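Local coordinates for protein putative 2,5-diketo-D-gluconic acid reductase B (PDB 3UP8) that probably reduces methylglyoxal to hydroxyacetone with NADPH, as a member of the aldo/keto reductase family, at residues T93-V98 with L126-G131; V122-L127 with P175-Q180. All coordinates share one frame; numbering follows the deposited sequence.

Contact 1. Residues T93-V98 with L126-G131; sequences TTKVWV and LLHWPG. With ACT (acetate ion), chain C.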
ATOM      1  N   THR A  93      -3.874   7.931   1.401  1.00 12.25           N
ATOM      2  CA  THR A  93      -3.388   7.673   0.057  1.00 12.43           C
ATOM      3  C   THR A  93      -4.547   7.450  -0.895  1.00 12.78           C
ATOM      4  O   THR A  93      -5.467   6.704  -0.567  1.00 12.95           O
ATOM      5  CB  THR A  93      -2.556   6.379   0.064  1.00 12.69           C
ATOM      6  OG1 THR A  93      -1.447   6.558   0.946  1.00 13.68           O
ATOM      7  CG2 THR A  93      -2.063   5.995  -1.358  1.00 12.94           C
ATOM      8  N   THR A  94      -4.516   8.095  -2.060  1.00 11.80           N
ATOM      9  CA  THR A  94      -5.372   7.647  -3.169  1.00 12.49           C
ATOM     10  C   THR A  94      -4.551   7.448  -4.443  1.00 12.46           C
ATOM     11  O   THR A  94      -3.332   7.666  -4.450  1.00 12.43           O
ATOM     12  CB  THR A  94      -6.667   8.516  -3.359  1.00 12.20           C
ATOM     13  OG1 THR A  94      -7.594   7.812  -4.200  1.00 12.17           O
ATOM     14  CG2 THR A  94      -6.352   9.913  -3.942  1.00 13.56           C
ATOM     15  N   LYS A  95      -5.212   6.989  -5.502  1.00 13.03           N
ATOM     16  CA  LYS A  95      -4.530   6.609  -6.734  1.00 13.42           C
ATOM     17  C   LYS A  95      -5.306   7.137  -7.931  1.00 13.45           C
ATOM     18  O   LYS A  95      -6.534   7.031  -7.987  1.00 12.81           O
ATOM     19  CB  LYS A  95      -4.425   5.080  -6.839  1.00 13.55           C
ATOM     20  CG  LYS A  95      -3.883   4.397  -5.575  1.00 14.70           C
ATOM     21  CD  LYS A  95      -3.729   2.889  -5.756  1.00 14.01           C
ATOM     22  CE  LYS A  95      -3.428   2.184  -4.434  1.00 14.54           C
ATOM     23  NZ  LYS A  95      -4.616   2.103  -3.501  1.00 12.37           N
ATOM     24  N   VAL A  96      -4.579   7.699  -8.888  1.00 13.14           N
ATOM     25  CA  VAL A  96      -5.174   8.130 -10.159  1.00 12.26           C
ATOM     26  C   VAL A  96      -5.398   6.941 -11.094  1.00 12.91           C
ATOM     27  O   VAL A  96      -4.463   6.210 -11.413  1.00 12.98           O
ATOM     28  CB  VAL A  96      -4.289   9.186 -10.845  1.00 12.21           C
ATOM     29  CG1 VAL A  96      -4.923   9.670 -12.136  1.00 10.70           C
ATOM     30  CG2 VAL A  96      -4.032  10.327  -9.891  1.00 10.77           C
ATOM     31  N   TRP A  97      -6.649   6.757 -11.505  1.00 13.00           N
ATOM     32  CA  TRP A  97      -7.037   5.690 -12.414  1.00 13.81           C
ATOM     33  C   TRP A  97      -6.547   6.022 -13.817  1.00 14.19           C
ATOM     34  O   TRP A  97      -6.483   7.194 -14.212  1.00 14.04           O
ATOM     35  CB  TRP A  97      -8.561   5.502 -12.425  1.00 14.50           C
ATOM     36  CG  TRP A  97      -9.014   4.349 -13.308  1.00 14.71           C
ATOM     37  CD1 TRP A  97      -9.898   4.410 -14.349  1.00 16.85           C
ATOM     38  CD2 TRP A  97      -8.578   2.989 -13.227  1.00 15.10           C
ATOM     39  NE1 TRP A  97     -10.047   3.166 -14.914  1.00 16.58           N
ATOM     40  CE2 TRP A  97      -9.244   2.276 -14.249  1.00 16.28           C
ATOM     41  CE3 TRP A  97      -7.689   2.298 -12.384  1.00 16.78           C
ATOM     42  CZ2 TRP A  97      -9.054   0.906 -14.453  1.00 17.72           C
ATOM     43  CZ3 TRP A  97      -7.499   0.926 -12.586  1.00 18.47           C
ATOM     44  CH2 TRP A  97      -8.180   0.249 -13.613  1.00 17.55           C
ATOM     45  N   VAL A  98      -6.193   4.982 -14.563  1.00 14.70           N
ATOM     46  CA  VAL A  98      -5.557   5.148 -15.870  1.00 14.96           C
ATOM     47  C   VAL A  98      -6.417   5.946 -16.871  1.00 15.92           C
ATOM     48  O   VAL A  98      -5.874   6.552 -17.775  1.00 14.91           O
ATOM     49  CB  VAL A  98      -5.140   3.786 -16.490  1.00 15.47           C
ATOM     50  CG1 VAL A  98      -4.184   3.010 -15.546  1.00 13.60           C
ATOM     51  CG2 VAL A  98      -6.353   2.925 -16.837  1.00 16.51           C
ATOM     52  N   LEU A 126      -0.737   8.111  -6.005  1.00 11.02           N
ATOM     53  CA  LEU A 126      -0.027   7.158  -6.857  1.00 11.74           C
ATOM     54  C   LEU A 126      -0.640   7.102  -8.243  1.00 11.55           C
ATOM     55  O   LEU A 126      -1.838   7.317  -8.435  1.00 11.87           O
ATOM     56  CB  LEU A 126      -0.060   5.752  -6.239  1.00 10.84           C
ATOM     57  CG  LEU A 126       0.260   5.567  -4.752  1.00 11.51           C
ATOM     58  CD1 LEU A 126       0.153   4.087  -4.385  1.00 12.81           C
ATOM     59  CD2 LEU A 126       1.651   6.092  -4.400  1.00 12.01           C
ATOM     60  N   LEU A 127       0.207   6.810  -9.214  1.00 12.25           N
ATOM     61  CA  LEU A 127      -0.242   6.315 -10.495  1.00 12.37           C
ATOM     62  C   LEU A 127      -0.568   4.847 -10.262  1.00 12.81           C
ATOM     63  O   LEU A 127       0.297   4.063  -9.825  1.00 12.68           O
ATOM     64  CB  LEU A 127       0.862   6.477 -11.563  1.00 12.05           C
ATOM     65  CG  LEU A 127       1.441   7.891 -11.704  1.00 13.63           C
ATOM     66  CD1 LEU A 127       2.670   7.922 -12.626  1.00 13.44           C
ATOM     67  CD2 LEU A 127       0.365   8.900 -12.186  1.00 12.06           C
ATOM     68  N   HIS A 128      -1.809   4.476 -10.563  1.00 12.70           N
ATOM     69  CA  HIS A 128      -2.320   3.153 -10.184  1.00 13.86           C
ATOM     70  C   HIS A 128      -1.679   1.999 -10.961  1.00 13.59           C
ATOM     71  O   HIS A 128      -1.354   0.966 -10.383  1.00 13.99           O
ATOM     72  CB  HIS A 128      -3.856   3.121 -10.313  1.00 13.52           C
ATOM     73  CG  HIS A 128      -4.519   2.122  -9.418  1.00 14.78           C
ATOM     74  ND1 HIS A 128      -5.813   2.275  -8.965  1.00 14.10           N
ATOM     75  CD2 HIS A 128      -4.067   0.962  -8.880  1.00 15.04           C
ATOM     76  CE1 HIS A 128      -6.133   1.250  -8.196  1.00 14.35           C
ATOM     77  NE2 HIS A 128      -5.090   0.442  -8.121  1.00 13.91           N
ATOM     78  N   TRP A 129      -1.483   2.196 -12.265  1.00 14.31           N
ATOM     79  CA  TRP A 129      -0.903   1.190 -13.140  1.00 14.16           C
ATOM     80  C   TRP A 129      -0.006   1.887 -14.154  1.00 14.78           C
ATOM     81  O   TRP A 129      -0.287   3.024 -14.524  1.00 15.35           O
ATOM     82  CB  TRP A 129      -1.996   0.396 -13.869  1.00 13.45           C
ATOM     83  CG  TRP A 129      -2.715  -0.558 -12.963  1.00 14.38           C
ATOM     84  CD1 TRP A 129      -3.834  -0.305 -12.239  1.00 13.44           C
ATOM     85  CD2 TRP A 129      -2.333  -1.904 -12.660  1.00 12.94           C
ATOM     86  NE1 TRP A 129      -4.185  -1.413 -11.503  1.00 12.52           N
ATOM     87  CE2 TRP A 129      -3.270  -2.405 -11.739  1.00 13.56           C
ATOM     88  CE3 TRP A 129      -1.284  -2.736 -13.082  1.00 14.41           C
ATOM     89  CZ2 TRP A 129      -3.198  -3.701 -11.230  1.00 13.72           C
ATOM     90  CZ3 TRP A 129      -1.215  -4.033 -12.573  1.00 14.08           C
ATOM     91  CH2 TRP A 129      -2.161  -4.490 -11.646  1.00 12.68           C
ATOM     92  N   PRO A 130       1.065   1.207 -14.619  1.00 14.93           N
ATOM     93  CA  PRO A 130       1.989   1.788 -15.618  1.00 15.31           C
ATOM     94  C   PRO A 130       1.478   1.789 -17.062  1.00 16.11           C
ATOM     95  O   PRO A 130       1.851   2.681 -17.839  1.00 16.04           O
ATOM     96  CB  PRO A 130       3.223   0.890 -15.516  1.00 15.16           C
ATOM     97  CG  PRO A 130       2.667  -0.434 -15.105  1.00 15.66           C
ATOM     98  CD  PRO A 130       1.547  -0.100 -14.132  1.00 14.37           C
ATOM     99  N   GLY A 131       0.640   0.808 -17.407  1.00 16.55           N
ATOM    100  CA  GLY A 131       0.112   0.650 -18.770  1.00 17.36           C
ATOM    101  C   GLY A 131      -0.858   1.729 -19.202  1.00 17.92           C
ATOM    102  O   GLY A 131      -1.936   1.887 -18.623  1.00 16.95           O
TER
HETATM  103  C   ACT C 276      -5.199  -2.698  -6.428  1.00 26.00           C
HETATM  104  O   ACT C 276      -4.961  -2.275  -5.275  1.00 26.56           O
HETATM  105  OXT ACT C 276      -5.918  -1.970  -7.123  1.00 26.28           O
HETATM  106  CH3 ACT C 276      -4.662  -3.989  -6.962  1.00 26.12           C
HETATM  107  O   HOH W   1      -7.795   4.296  -9.268  1.00 12.73           O
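Lys95 lays its CD over one face of the imidazole of His128, a residue predicted to bind substrate, 3.6 Å from the ring centroid and only 6° off the ring normal, a CH-pi contact. From the other face comes Trp97, its six-membered ring turned edge-on in an offset edge-to-face pair with the planes at 81°. The sandwiched ring is also held at its rim: His128 NE2 donates to acetate OXT at 2.7 Å, and its ND1 shares a water with Lys95 O. CG of His128 stands anti to the backbone N (chi1 -154°), which swings the imidazole in between Lys95 and Trp97. Replacing His128 by alanine would strip the acetate of this N-H donor and would probably leave the Trp97 edge and the Lys95 methylenes with no ring between them. Farther along, Trp97 CZ3 touches Trp129 CD1 at 3.9 Å, and Val98 CG1 rests on Trp129 CB. The backbones run parallel, with Leu126 N bonded to Thr94 O and Val96 N to Leu126 O, the latter at 2.8 Å. These are neighbouring barrel strands, 91-96 and 122-127, joined through helix 103-117 in a beta-alpha-beta unit; Val96 and Leu127 pack outward on Phe106 of that helix.

Contact 2. Residues V122-L127 with P175-Q180; sequences VDLLLL and PIATNQ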
ATOM      1  N   VAL A 122      -4.254  15.008  -0.083  1.00 13.06           N
ATOM      2  CA  VAL A 122      -3.921  13.667   0.341  1.00 13.28           C
ATOM      3  C   VAL A 122      -2.451  13.642   0.743  1.00 13.77           C
ATOM      4  O   VAL A 122      -1.659  14.467   0.296  1.00 13.49           O
ATOM      5  CB  VAL A 122      -4.193  12.603  -0.732  1.00 13.46           C
ATOM      6  CG1 VAL A 122      -5.699  12.479  -0.986  1.00 14.45           C
ATOM      7  CG2 VAL A 122      -3.435  12.901  -2.042  1.00 12.54           C
ATOM      8  N   ASP A 123      -2.092  12.692   1.592  1.00 13.39           N
ATOM      9  CA  ASP A 123      -0.700  12.535   1.942  1.00 13.75           C
ATOM     10  C   ASP A 123       0.087  11.931   0.788  1.00 13.10           C
ATOM     11  O   ASP A 123       1.236  12.304   0.587  1.00 13.60           O
ATOM     12  CB  ASP A 123      -0.559  11.711   3.213  1.00 13.36           C
ATOM     13  CG  ASP A 123      -1.217  12.399   4.409  1.00 15.31           C
ATOM     14  OD1 ASP A 123      -0.513  13.137   5.114  1.00 15.01           O
ATOM     15  OD2 ASP A 123      -2.437  12.248   4.609  1.00 15.56           O
ATOM     16  N   LEU A 124      -0.549  11.045   0.021  1.00 12.65           N
ATOM     17  CA  LEU A 124       0.133  10.281  -1.020  1.00 11.67           C
ATOM     18  C   LEU A 124      -0.777  10.060  -2.219  1.00 11.73           C
ATOM     19  O   LEU A 124      -1.942   9.659  -2.059  1.00 11.51           O
ATOM     20  CB  LEU A 124       0.587   8.914  -0.472  1.00 10.66           C
ATOM     21  CG  LEU A 124       1.444   7.992  -1.354  1.00 10.17           C
ATOM     22  CD1 LEU A 124       2.705   8.706  -1.933  1.00  8.11           C
ATOM     23  CD2 LEU A 124       1.842   6.676  -0.588  1.00  8.54           C
ATOM     24  N   LEU A 125      -0.251  10.333  -3.414  1.00 10.51           N
ATOM     25  CA  LEU A 125      -0.992  10.089  -4.648  1.00 10.50           C
ATOM     26  C   LEU A 125      -0.149   9.216  -5.557  1.00 10.97           C
ATOM     27  O   LEU A 125       1.012   9.535  -5.828  1.00 10.69           O
ATOM     28  CB  LEU A 125      -1.352  11.398  -5.360  1.00 10.79           C
ATOM     29  CG  LEU A 125      -2.212  11.289  -6.627  1.00 11.70           C
ATOM     30  CD1 LEU A 125      -3.623  10.811  -6.274  1.00  9.37           C
ATOM     31  CD2 LEU A 125      -2.286  12.613  -7.399  1.00 10.19           C
ATOM     32  N   LEU A 126      -0.737   8.111  -6.005  1.00 11.02           N
ATOM     33  CA  LEU A 126      -0.027   7.158  -6.857  1.00 11.74           C
ATOM     34  C   LEU A 126      -0.640   7.102  -8.243  1.00 11.55           C
ATOM     35  O   LEU A 126      -1.838   7.317  -8.435  1.00 11.87           O
ATOM     36  CB  LEU A 126      -0.060   5.752  -6.239  1.00 10.84           C
ATOM     37  CG  LEU A 126       0.260   5.567  -4.752  1.00 11.51           C
ATOM     38  CD1 LEU A 126       0.153   4.087  -4.385  1.00 12.81           C
ATOM     39  CD2 LEU A 126       1.651   6.092  -4.400  1.00 12.01           C
ATOM     40  N   LEU A 127       0.207   6.810  -9.214  1.00 12.25           N
ATOM     41  CA  LEU A 127      -0.242   6.315 -10.495  1.00 12.37           C
ATOM     42  C   LEU A 127      -0.568   4.847 -10.262  1.00 12.81           C
ATOM     43  O   LEU A 127       0.297   4.063  -9.825  1.00 12.68           O
ATOM     44  CB  LEU A 127       0.862   6.477 -11.563  1.00 12.05           C
ATOM     45  CG  LEU A 127       1.441   7.891 -11.704  1.00 13.63           C
ATOM     46  CD1 LEU A 127       2.670   7.922 -12.626  1.00 13.44           C
ATOM     47  CD2 LEU A 127       0.365   8.900 -12.186  1.00 12.06           C
ATOM     48  N   PRO A 175      10.855  13.533  -5.195  1.00 16.35           N
ATOM     49  CA  PRO A 175      11.153  12.127  -4.994  1.00 16.25           C
ATOM     50  C   PRO A 175       9.905  11.265  -5.145  1.00 15.71           C
ATOM     51  O   PRO A 175       8.769  11.741  -4.923  1.00 15.61           O
ATOM     52  CB  PRO A 175      11.677  12.051  -3.551  1.00 16.67           C
ATOM     53  CG  PRO A 175      11.974  13.452  -3.145  1.00 18.15           C
ATOM     54  CD  PRO A 175      11.084  14.333  -3.980  1.00 16.31           C
ATOM     55  N   ILE A 176      10.122  10.025  -5.560  1.00 14.03           N
ATOM     56  CA  ILE A 176       9.052   9.038  -5.657  1.00 14.14           C
ATOM     57  C   ILE A 176       9.087   8.281  -4.335  1.00 13.69           C
ATOM     58  O   ILE A 176      10.093   7.675  -3.998  1.00 13.05           O
ATOM     59  CB  ILE A 176       9.285   8.060  -6.812  1.00 13.77           C
ATOM     60  CG1 ILE A 176       9.309   8.800  -8.160  1.00 14.69           C
ATOM     61  CG2 ILE A 176       8.248   6.917  -6.787  1.00 13.94           C
ATOM     62  CD1 ILE A 176       7.962   9.400  -8.582  1.00 16.49           C
ATOM     63  N   ALA A 177       7.991   8.347  -3.581  1.00 13.47           N
ATOM     64  CA  ALA A 177       7.968   7.828  -2.224  1.00 12.93           C
ATOM     65  C   ALA A 177       7.949   6.299  -2.135  1.00 13.08           C
ATOM     66  O   ALA A 177       8.636   5.712  -1.289  1.00 13.63           O
ATOM     67  CB  ALA A 177       6.751   8.422  -1.466  1.00 12.92           C
ATOM     68  N   THR A 178       7.139   5.657  -2.983  1.00 12.99           N
ATOM     69  CA  THR A 178       6.848   4.237  -2.853  1.00 12.85           C
ATOM     70  C   THR A 178       6.405   3.673  -4.192  1.00 13.01           C
ATOM     71  O   THR A 178       5.953   4.409  -5.074  1.00 12.94           O
ATOM     72  CB  THR A 178       5.734   3.963  -1.758  1.00 13.18           C
ATOM     73  OG1 THR A 178       5.774   2.591  -1.334  1.00 13.94           O
ATOM     74  CG2 THR A 178       4.328   4.266  -2.290  1.00 12.54           C
ATOM     75  N   ASN A 179       6.567   2.363  -4.336  1.00 12.69           N
ATOM     76  CA  ASN A 179       5.917   1.589  -5.390  1.00 13.20           C
ATOM     77  C   ASN A 179       5.012   0.553  -4.705  1.00 13.46           C
ATOM     78  O   ASN A 179       5.486  -0.337  -3.982  1.00 13.44           O
ATOM     79  CB  ASN A 179       6.957   0.911  -6.303  1.00 12.88           C
ATOM     80  CG  ASN A 179       6.322   0.193  -7.498  1.00 13.85           C
ATOM     81  OD1 ASN A 179       5.173   0.452  -7.866  1.00 13.17           O
ATOM     82  ND2 ASN A 179       7.069  -0.722  -8.096  1.00 14.13           N
ATOM     83  N   GLN A 180       3.711   0.702  -4.916  1.00 12.66           N
ATOM     84  CA  GLN A 180       2.748  -0.191  -4.335  1.00 12.86           C
ATOM     85  C   GLN A 180       2.520  -1.349  -5.293  1.00 12.75           C
ATOM     86  O   GLN A 180       2.106  -1.159  -6.443  1.00 12.39           O
ATOM     87  CB  GLN A 180       1.428   0.525  -4.006  1.00 12.19           C
ATOM     88  CG  GLN A 180       0.405  -0.429  -3.391  1.00 12.49           C
ATOM     89  CD  GLN A 180      -0.853   0.251  -2.878  1.00 13.07           C
ATOM     90  OE1 GLN A 180      -0.801   1.318  -2.245  1.00 13.64           O
ATOM     91  NE2 GLN A 180      -1.998  -0.385  -3.119  1.00 11.53           N
TER
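Thr178 CG2 sits between two leucines, 3.9 Å from Leu124 CD2 and equally far from Leu126 CD2. Thr178 and Leu124 cross at about a right angle. Beside them the other Leu124 methyl, CD1, meets Ala177 CB at 4.1 Å, while Leu126 CD1 reaches the aliphatic start of Gln180, 3.8 Å from its CB. With CG of Leu124 anti to the backbone N (chi1 -174°), both its methyls are carried across to 175-180. No hydrogen bond joins the two segments: the short strand axes pass 8.4 Å apart at 46°, too far for backbone pairing. Strands 122-127 and 176-182 are next-but-one neighbours in the eight-stranded parallel TIM barrel, with 152-158 between them, and their side chains meet in the barrel interior. Thr178 OG1, anti to its own N (chi1 -161°), is hydrogen-bonded to Ser202 and Thr204 on the next strand, an arrangement that leaves CG2 to face the leucines. Leu124 is flanked in turn by Phe91 and Thr93 from one adjoining strand and His154 from the other.

In the fold
Contacts 1 and 2 share strand 122-127 and have centres about 9 Å apart. Leu126 belongs to both, lying beside Lys95 in contact 1 and meeting strand 176-182 in contact 2. The backbones are tied as well, Thr94 N lying 3.0 Å from Leu124 O in a probable hydrogen bond. Contact 1 holds two residues of the predicted active site: Lys95, salt-bridged to Asp65, which probably lowers the pKa of the predicted proton donor Tyr70 to which its NZ is hydrogen-bonded, and His128. The acetate, probably from the crystallisation liquor, is also held by Tyr70. Contact 2 comes up to this site through Gln180, whose side chain comes, nearest atom to nearest atom, within about 3 Å of that of Lys95 and about 4 Å of the acetate.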